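Local coordinates for beta-lactamase inhibitory protein BLIP-I (Streptomyces exfoliatus, PDB 3GMV) that probably binds and inhibits beta-lactamases, at residues 77-82 with 102-107; 121-126 with 140-145. All coordinates share one frame; numbering follows the deposited sequence. Where two conformers were deposited one is given.

Overall arrangement
Both contacts belong to the C-terminal half of the two-layer sandwich and follow one another along the chain, with centres about 15 Å apart. Interaction 1 fastens the loop 77-79, just ahead of helix 81-84, to the turn that leads into strand 105-111. Interaction 2 pairs the next strand, 122-128, with strand 137-143. The two are joined because 105-111 and 122-128 are neighbours in the antiparallel sheet: Tyr126 N lies 2.9 Å from Val106 O, a probable hydrogen bond, and the disulfide Cys105-Cys127 ties the same strands covalently. The bound tris(hydroxyethyl)aminomethane, in a pocket of Thr58, Trp64 and Pro113, is about 8 Å from the side chain of Glu122 in interaction 2, in the conformer given.

Interaction 1. Residues 77-82 with 102-107; sequences PSVKLS and KDSCVS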
ATOM      1  N   PRO A  77      -8.954   6.402 -13.082  1.00 13.88           N
ATOM      2  CA  PRO A  77      -8.389   5.171 -13.637  1.00 12.62           C
ATOM      3  C   PRO A  77      -8.234   5.311 -15.157  1.00 12.37           C
ATOM      4  O   PRO A  77      -9.224   5.468 -15.879  1.00 12.44           O
ATOM      5  CB  PRO A  77      -9.453   4.109 -13.343  1.00 13.71           C
ATOM      6  CG  PRO A  77     -10.423   4.745 -12.361  1.00 13.90           C
ATOM      7  CD  PRO A  77     -10.281   6.211 -12.469  1.00 14.34           C
ATOM      8  N   SER A  78      -7.014   5.237 -15.649  1.00 10.73           N
ATOM      9  CA  SER A  78      -6.773   5.590 -17.028  1.00 10.63           C
ATOM     10  C   SER A  78      -5.445   5.103 -17.555  1.00 10.06           C
ATOM     11  O   SER A  78      -5.060   5.420 -18.701  1.00 10.19           O
ATOM     12  CB  SER A  78      -6.826   7.100 -17.166  1.00 10.00           C
ATOM     13  OG  SER A  78      -5.848   7.722 -16.369  1.00 13.00           O
ATOM     14  N   VAL A  79      -4.706   4.345 -16.746  1.00  8.97           N
ATOM     15  CA  VAL A  79      -3.384   3.927 -17.221  1.00  8.21           C
ATOM     16  C   VAL A  79      -3.501   2.978 -18.422  1.00  8.36           C
ATOM     17  O   VAL A  79      -4.429   2.140 -18.487  1.00  7.79           O
ATOM     18  CB  VAL A  79      -2.540   3.308 -16.067  1.00  7.00           C
ATOM     19  CG1 VAL A  79      -3.226   1.997 -15.522  1.00  8.93           C
ATOM     20  CG2 VAL A  79      -1.097   3.036 -16.513  1.00  7.26           C
ATOM     21  N   LYS A  80      -2.585   3.149 -19.384  1.00  8.84           N
ATOM     22  CA  LYS A  80      -2.554   2.401 -20.632  1.00  9.03           C
ATOM     23  C   LYS A  80      -1.248   1.633 -20.748  1.00  8.67           C
ATOM     24  O   LYS A  80      -0.248   2.003 -20.130  1.00  9.50           O
ATOM     25  CB  LYS A  80      -2.610   3.386 -21.824  1.00  9.42           C
ATOM     26  CG  LYS A  80      -3.875   4.223 -21.907  1.00  9.39           C
ATOM     27  CD  LYS A  80      -5.165   3.372 -21.986  1.00 10.70           C
ATOM     28  CE  LYS A  80      -6.403   4.287 -21.871  1.00 16.49           C
ATOM     29  NZ  LYS A  80      -7.611   3.417 -21.686  1.00 18.65           N
ATOM     30  N   LEU A  81      -1.245   0.577 -21.563  1.00  8.34           N
ATOM     31  CA  LEU A  81      -0.005  -0.135 -21.851  1.00  8.16           C
ATOM     32  C   LEU A  81       1.035   0.807 -22.435  1.00  8.51           C
ATOM     33  O   LEU A  81       2.214   0.689 -22.152  1.00  7.83           O
ATOM     34  CB  LEU A  81      -0.263  -1.335 -22.779  1.00  8.71           C
ATOM     35  CG  LEU A  81       0.923  -2.258 -23.002  1.00  9.91           C
ATOM     36  CD1 LEU A  81       1.499  -2.768 -21.666  1.00 13.44           C
ATOM     37  CD2 LEU A  81       0.427  -3.393 -23.888  1.00 11.34           C
ATOM     38  N   SER A  82       0.599   1.791 -23.220  1.00  7.92           N
ATOM     39  CA  SER A  82       1.540   2.775 -23.771  1.00  8.25           C
ATOM     40  C   SER A  82       2.335   3.473 -22.644  1.00  7.18           C
ATOM     41  O   SER A  82       3.566   3.654 -22.731  1.00  7.05           O
ATOM     42  CB  SER A  82       0.740   3.822 -24.559  1.00  7.76           C
ATOM     43  OG  SER A  82       1.601   4.764 -25.203  1.00  8.19           O
ATOM     44  N   LYS A 102      -0.411   9.978 -12.377  1.00 11.37           N
ATOM     45  CA  LYS A 102      -0.508   9.618 -10.976  1.00 12.74           C
ATOM     46  C   LYS A 102      -1.949   9.563 -10.477  1.00 12.61           C
ATOM     47  O   LYS A 102      -2.260   8.820  -9.531  1.00 12.01           O
ATOM     48  CB  LYS A 102       0.342  10.557 -10.097  1.00 12.90           C
ATOM     49  CG  LYS A 102       0.626   9.955  -8.736  1.00 15.44           C
ATOM     50  CD  LYS A 102       1.614  10.805  -7.939  1.00 19.43           C
ATOM     51  CE  LYS A 102       1.329  10.735  -6.449  1.00 24.43           C
ATOM     52  NZ  LYS A 102       1.888   9.535  -5.853  1.00 29.65           N
ATOM     53  N   ASP A 103      -2.851  10.326 -11.098  1.00 13.03           N
ATOM     54  CA  ASP A 103      -4.258  10.258 -10.679  1.00 12.44           C
ATOM     55  C   ASP A 103      -4.864   8.896 -11.015  1.00 11.53           C
ATOM     56  O   ASP A 103      -5.985   8.594 -10.603  1.00 10.65           O
ATOM     57  CB  ASP A 103      -5.113  11.358 -11.344  1.00 13.57           C
ATOM     58  CG  ASP A 103      -4.928  12.729 -10.715  1.00 17.98           C
ATOM     59  OD1 ASP A 103      -4.347  12.835  -9.619  1.00 20.99           O
ATOM     60  OD2 ASP A 103      -5.376  13.712 -11.345  1.00 21.64           O
ATOM     61  N   SER A 104      -4.140   8.066 -11.792  1.00 10.87           N
ATOM     62  CA  SER A 104      -4.644   6.712 -12.067  1.00  9.32           C
ATOM     63  C   SER A 104      -4.205   5.710 -11.020  1.00  9.93           C
ATOM     64  O   SER A 104      -4.412   4.522 -11.227  1.00  9.47           O
ATOM     65  CB  SER A 104      -4.176   6.201 -13.445  1.00  9.17           C
ATOM     66  OG  SER A 104      -4.822   4.986 -13.801  1.00  9.75           O
ATOM     67  N   CYS A 105      -3.573   6.185  -9.935  1.00 10.21           N
ATOM     68  CA  CYS A 105      -2.873   5.317  -8.989  1.00  9.67           C
ATOM     69  C   CYS A 105      -3.177   5.659  -7.529  1.00 10.04           C
ATOM     70  O   CYS A 105      -3.527   6.802  -7.196  1.00 10.52           O
ATOM     71  CB  CYS A 105      -1.374   5.437  -9.161  1.00 10.06           C
ATOM     72  SG  CYS A 105      -0.823   5.299 -10.923  1.00  9.34           S
ATOM     73  N   VAL A 106      -2.992   4.676  -6.665  1.00  9.46           N
ATOM     74  CA  VAL A 106      -3.144   4.897  -5.240  1.00  9.92           C
ATOM     75  C   VAL A 106      -2.040   4.130  -4.543  1.00 10.27           C
ATOM     76  O   VAL A 106      -1.434   3.235  -5.136  1.00 10.04           O
ATOM     77  CB  VAL A 106      -4.495   4.337  -4.711  1.00  9.28           C
ATOM     78  CG1 VAL A 106      -5.669   5.030  -5.378  1.00 11.35           C
ATOM     79  CG2 VAL A 106      -4.548   2.785  -4.861  1.00  9.64           C
ATOM     80  N   SER A 107      -1.828   4.440  -3.256  1.00 10.49           N
ATOM     81  CA  SER A 107      -0.882   3.665  -2.459  1.00 10.49           C
ATOM     82  C   SER A 107      -1.429   2.361  -1.924  1.00 10.76           C
ATOM     83  O   SER A 107      -2.535   2.307  -1.348  1.00 11.81           O
ATOM     84  CB  SER A 107      -0.305   4.519  -1.319  1.00 10.96           C
ATOM     85  OG  SER A 107       0.663   3.786  -0.578  1.00 11.77           O
TER
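Ser104 reaches Ser78 and Val79 with its short side chain, and its hydroxyl carries the contact. CB passes 3.7 Å from Ser78 OG. One bond further, OG stands anti to the backbone N (chi1 -171°) and meets two successive amides of the facing loop. Ser78 N donates to Ser104 OG at 2.9 Å in a fairly straight bond, 161° at the hydrogen. Val79 N, 3.0 Å from the same OG, gives a weak second bond bent to 132°. Carbon atoms also lie against the oxygen: Pro77 CA and Val79 CB, each 3.6 Å from Ser104 OG. The hydroxyl of Ser78 turns elsewhere, to the carbonyl of Thr76.

The contact joins the loop before helix 81-84, where Lys80 holds the N-cap position, to the end of the 3-10 turn 102-104. Directly after that turn Cys105 forms its disulfide with Cys127, and backbone hydrogen bonding between Asp103 and Thr76 adds a second link beside the serine. Ser104 is buried, and its one hydroxyl oxygen accepts a good bond from Ser78 N and a weak one from Val79 N, which holds this irregular loop without strand pairing.

Interaction 2. Residues 121-126 with 140-145; sequences FEEKYY and FHLTDG
Phe121 O is gripped by Asp144 N, at 2.9 Å, and by a water that donates to it. The CA of Thr143 adds a C-H...O contact to this oxygen. The water also donates to Glu123 OE1, 2.7 Å away, and accepts from Gly145 N, so it ties the glutamate tip to the turn after strand 137-143. Asp144 answers with its carboxylate: OD1 takes Phe121 N at 3.1 Å, the donor standing 49° out of the carboxylate plane, while OD2 accepts from Gly120 N. Farther along, Glu123 and Leu142 exchange two backbone hydrogen bonds, as do Tyr125 and Phe140.

These are the hydrogen-bonded pairs of an antiparallel beta hairpin, strands 122-128 and 137-143, within the sheet of the BLIP fold. Between them Lys124 and His141 form a non-hydrogen-bonded pair. The extended lysine chain lies over one face of the imidazole, CG standing 3.6 Å from the ring centroid and only 6° off the normal, a CH-pi contact; CD and CE of Lys124 run on across His141 CE1. The lysine ammonium, with NZ 4.8 Å from His141 ND1, may disfavour protonation of the ring; in the conformer given, NZ makes only a long, doubtful salt bridge with Glu122 OE2. On the other side of the sheet, Leu142 CD1 packs 4.1 Å from Tyr125 CE2. Helix 93-99 covers this face: Trp97 meets the Tyr125 ring edge-to-face, and Leu96 touches both Leu142 and Phe140.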
ATOM      1  N   PHE A 121      13.424   3.666   2.025  1.00 12.83           N
ATOM      2  CA  PHE A 121      11.961   3.877   2.143  1.00 12.48           C
ATOM      3  C   PHE A 121      11.255   3.361   0.901  1.00 12.88           C
ATOM      4  O   PHE A 121      11.594   3.776  -0.215  1.00 12.85           O
ATOM      5  CB  PHE A 121      11.679   5.356   2.282  1.00 12.24           C
ATOM      6  CG  PHE A 121      10.210   5.706   2.367  1.00 13.56           C
ATOM      7  CD1 PHE A 121       9.383   5.087   3.288  1.00 13.06           C
ATOM      8  CD2 PHE A 121       9.691   6.694   1.564  1.00 16.25           C
ATOM      9  CE1 PHE A 121       8.023   5.432   3.398  1.00 14.90           C
ATOM     10  CE2 PHE A 121       8.334   7.044   1.663  1.00 17.47           C
ATOM     11  CZ  PHE A 121       7.517   6.405   2.589  1.00 17.25           C
ATOM     12  N   GLU A 122      10.311   2.449   1.072  1.00 12.33           N
ATOM     13  CA  GLU A 122       9.669   1.782  -0.070  0.50 12.38           C
ATOM     14  C   GLU A 122       8.216   2.219  -0.144  1.00 12.65           C
ATOM     15  O   GLU A 122       7.527   2.200   0.878  1.00 13.96           O
ATOM     16  CB  GLU A 122       9.743   0.250   0.072  0.50 12.26           C
ATOM     17  CG  GLU A 122       9.104  -0.553  -1.091  0.50 12.40           C
ATOM     18  CD  GLU A 122       9.014  -2.057  -0.812  0.50 14.32           C
ATOM     19  OE1 GLU A 122       9.999  -2.766  -1.080  0.50 15.83           O
ATOM     20  OE2 GLU A 122       7.954  -2.541  -0.358  0.50 15.04           O
ATOM     21  N   GLU A 123       7.770   2.614  -1.336  1.00 11.27           N
ATOM     22  CA  GLU A 123       6.383   3.015  -1.553  1.00 10.81           C
ATOM     23  C   GLU A 123       5.833   2.136  -2.654  1.00 10.24           C
ATOM     24  O   GLU A 123       6.512   1.918  -3.676  1.00  9.64           O
ATOM     25  CB  GLU A 123       6.325   4.461  -2.039  1.00 10.69           C
ATOM     26  CG  GLU A 123       6.825   5.537  -1.030  1.00 12.33           C
ATOM     27  CD  GLU A 123       7.099   6.877  -1.698  1.00 14.37           C
ATOM     28  OE1 GLU A 123       8.230   7.116  -2.190  1.00 15.19           O
ATOM     29  OE2 GLU A 123       6.189   7.714  -1.729  1.00 15.23           O
ATOM     30  N   LYS A 124       4.621   1.627  -2.465  1.00 10.04           N
ATOM     31  CA  LYS A 124       4.029   0.722  -3.429  1.00 10.29           C
ATOM     32  C   LYS A 124       2.806   1.405  -4.009  1.00 10.42           C
ATOM     33  O   LYS A 124       1.881   1.761  -3.264  1.00 10.10           O
ATOM     34  CB  LYS A 124       3.628  -0.617  -2.781  1.00 11.05           C
ATOM     35  CG  LYS A 124       4.843  -1.470  -2.302  1.00 11.59           C
ATOM     36  CD  LYS A 124       4.421  -2.891  -1.944  1.00 15.96           C
ATOM     37  CE  LYS A 124       5.654  -3.656  -1.423  1.00 19.90           C
ATOM     38  NZ  LYS A 124       5.331  -5.048  -0.953  1.00 23.44           N
ATOM     39  N   TYR A 125       2.809   1.586  -5.332  1.00  9.33           N
ATOM     40  CA  TYR A 125       1.669   2.149  -6.039  1.00  8.54           C
ATOM     41  C   TYR A 125       0.936   1.118  -6.910  1.00  8.63           C
ATOM     42  O   TYR A 125       1.540   0.232  -7.530  1.00  8.94           O
ATOM     43  CB  TYR A 125       2.140   3.339  -6.879  1.00  8.00           C
ATOM     44  CG  TYR A 125       2.357   4.606  -6.098  1.00  8.99           C
ATOM     45  CD1 TYR A 125       1.285   5.430  -5.793  1.00  9.72           C
ATOM     46  CD2 TYR A 125       3.638   4.981  -5.657  1.00  9.21           C
ATOM     47  CE1 TYR A 125       1.479   6.620  -5.089  1.00 11.69           C
ATOM     48  CE2 TYR A 125       3.840   6.178  -4.947  1.00 12.39           C
ATOM     49  CZ  TYR A 125       2.740   6.975  -4.666  1.00 14.51           C
ATOM     50  OH  TYR A 125       2.861   8.154  -3.983  1.00 15.78           O
ATOM     51  N   TYR A 126      -0.384   1.230  -6.931  1.00  8.20           N
ATOM     52  CA  TYR A 126      -1.223   0.371  -7.737  1.00  7.92           C
ATOM     53  C   TYR A 126      -2.046   1.275  -8.638  1.00  8.25           C
ATOM     54  O   TYR A 126      -2.738   2.189  -8.174  1.00  8.30           O
ATOM     55  CB  TYR A 126      -2.130  -0.400  -6.795  1.00  8.86           C
ATOM     56  CG  TYR A 126      -3.301  -1.114  -7.455  1.00  9.30           C
ATOM     57  CD1 TYR A 126      -3.119  -2.257  -8.216  1.00 12.30           C
ATOM     58  CD2 TYR A 126      -4.602  -0.622  -7.309  1.00 11.12           C
ATOM     59  CE1 TYR A 126      -4.235  -2.923  -8.799  1.00 13.61           C
ATOM     60  CE2 TYR A 126      -5.688  -1.273  -7.882  1.00 12.77           C
ATOM     61  CZ  TYR A 126      -5.499  -2.405  -8.615  1.00 15.99           C
ATOM     62  OH  TYR A 126      -6.614  -2.999  -9.182  1.00 17.90           O
ATOM     63  N   PHE A 140       3.844  -0.251  -9.374  1.00  7.86           N
ATOM     64  CA  PHE A 140       5.139   0.398  -9.427  1.00  9.12           C
ATOM     65  C   PHE A 140       5.612   0.553  -8.005  1.00  9.28           C
ATOM     66  O   PHE A 140       4.876   1.075  -7.171  1.00 10.68           O
ATOM     67  CB  PHE A 140       5.000   1.799 -10.048  1.00  8.54           C
ATOM     68  CG  PHE A 140       4.549   1.784 -11.478  1.00  7.09           C
ATOM     69  CD1 PHE A 140       5.411   1.351 -12.484  1.00  6.12           C
ATOM     70  CD2 PHE A 140       3.286   2.251 -11.829  1.00  8.16           C
ATOM     71  CE1 PHE A 140       4.967   1.343 -13.823  1.00  7.01           C
ATOM     72  CE2 PHE A 140       2.865   2.277 -13.161  1.00  9.41           C
ATOM     73  CZ  PHE A 140       3.695   1.806 -14.149  1.00  6.88           C
ATOM     74  N   HIS A 141       6.832   0.116  -7.704  1.00  8.34           N
ATOM     75  CA  HIS A 141       7.356   0.330  -6.353  1.00  9.37           C
ATOM     76  C   HIS A 141       8.553   1.283  -6.421  1.00  9.01           C
ATOM     77  O   HIS A 141       9.418   1.137  -7.293  1.00 10.20           O
ATOM     78  CB  HIS A 141       7.766  -1.015  -5.692  1.00  9.75           C
ATOM     79  CG  HIS A 141       6.640  -2.004  -5.587  1.00 11.69           C
ATOM     80  ND1 HIS A 141       6.829  -3.284  -5.129  1.00 13.34           N
ATOM     81  CD2 HIS A 141       5.331  -1.914  -5.920  1.00 11.29           C
ATOM     82  CE1 HIS A 141       5.685  -3.939  -5.160  1.00 10.51           C
ATOM     83  NE2 HIS A 141       4.759  -3.139  -5.651  1.00 12.46           N
ATOM     84  N   LEU A 142       8.624   2.237  -5.492  1.00  8.65           N
ATOM     85  CA  LEU A 142       9.741   3.177  -5.436  1.00  9.35           C
ATOM     86  C   LEU A 142      10.565   2.870  -4.196  1.00  9.54           C
ATOM     87  O   LEU A 142       9.997   2.502  -3.164  1.00 10.14           O
ATOM     88  CB  LEU A 142       9.196   4.610  -5.355  1.00  8.67           C
ATOM     89  CG  LEU A 142       8.419   5.129  -6.550  1.00  9.59           C
ATOM     90  CD1 LEU A 142       7.781   6.501  -6.178  1.00 12.86           C
ATOM     91  CD2 LEU A 142       9.355   5.272  -7.752  1.00 11.52           C
ATOM     92  N   THR A 143      11.893   2.947  -4.301  1.00  9.30           N
ATOM     93  CA  THR A 143      12.750   2.812  -3.129  1.00 10.00           C
ATOM     94  C   THR A 143      13.633   4.080  -3.125  1.00 10.96           C
ATOM     95  O   THR A 143      14.363   4.317  -4.101  1.00 10.22           O
ATOM     96  CB  THR A 143      13.618   1.518  -3.207  1.00  9.30           C
ATOM     97  OG1 THR A 143      12.781   0.356  -3.361  1.00  9.57           O
ATOM     98  CG2 THR A 143      14.476   1.346  -1.942  1.00 11.24           C
ATOM     99  N   ASP A 144      13.564   4.871  -2.049  1.00 11.63           N
ATOM    100  CA  ASP A 144      14.178   6.209  -2.014  1.00 13.20           C
ATOM    101  C   ASP A 144      13.996   6.967  -3.332  1.00 13.71           C
ATOM    102  O   ASP A 144      14.944   7.505  -3.914  1.00 13.15           O
ATOM    103  CB  ASP A 144      15.641   6.096  -1.624  1.00 14.56           C
ATOM    104  CG  ASP A 144      15.810   5.586  -0.199  1.00 16.96           C
ATOM    105  OD1 ASP A 144      14.965   5.922   0.660  1.00 21.37           O
ATOM    106  OD2 ASP A 144      16.753   4.829   0.052  1.00 21.81           O
ATOM    107  N   GLY A 145      12.765   6.937  -3.823  1.00 12.94           N
ATOM    108  CA  GLY A 145      12.372   7.753  -4.959  1.00 12.50           C
ATOM    109  C   GLY A 145      12.880   7.288  -6.303  1.00 11.43           C
ATOM    110  O   GLY A 145      12.883   8.075  -7.259  1.00 11.04           O
TER
HETATM  111  O   HOH W   1      10.645   5.895  -2.035  1.00 16.76           O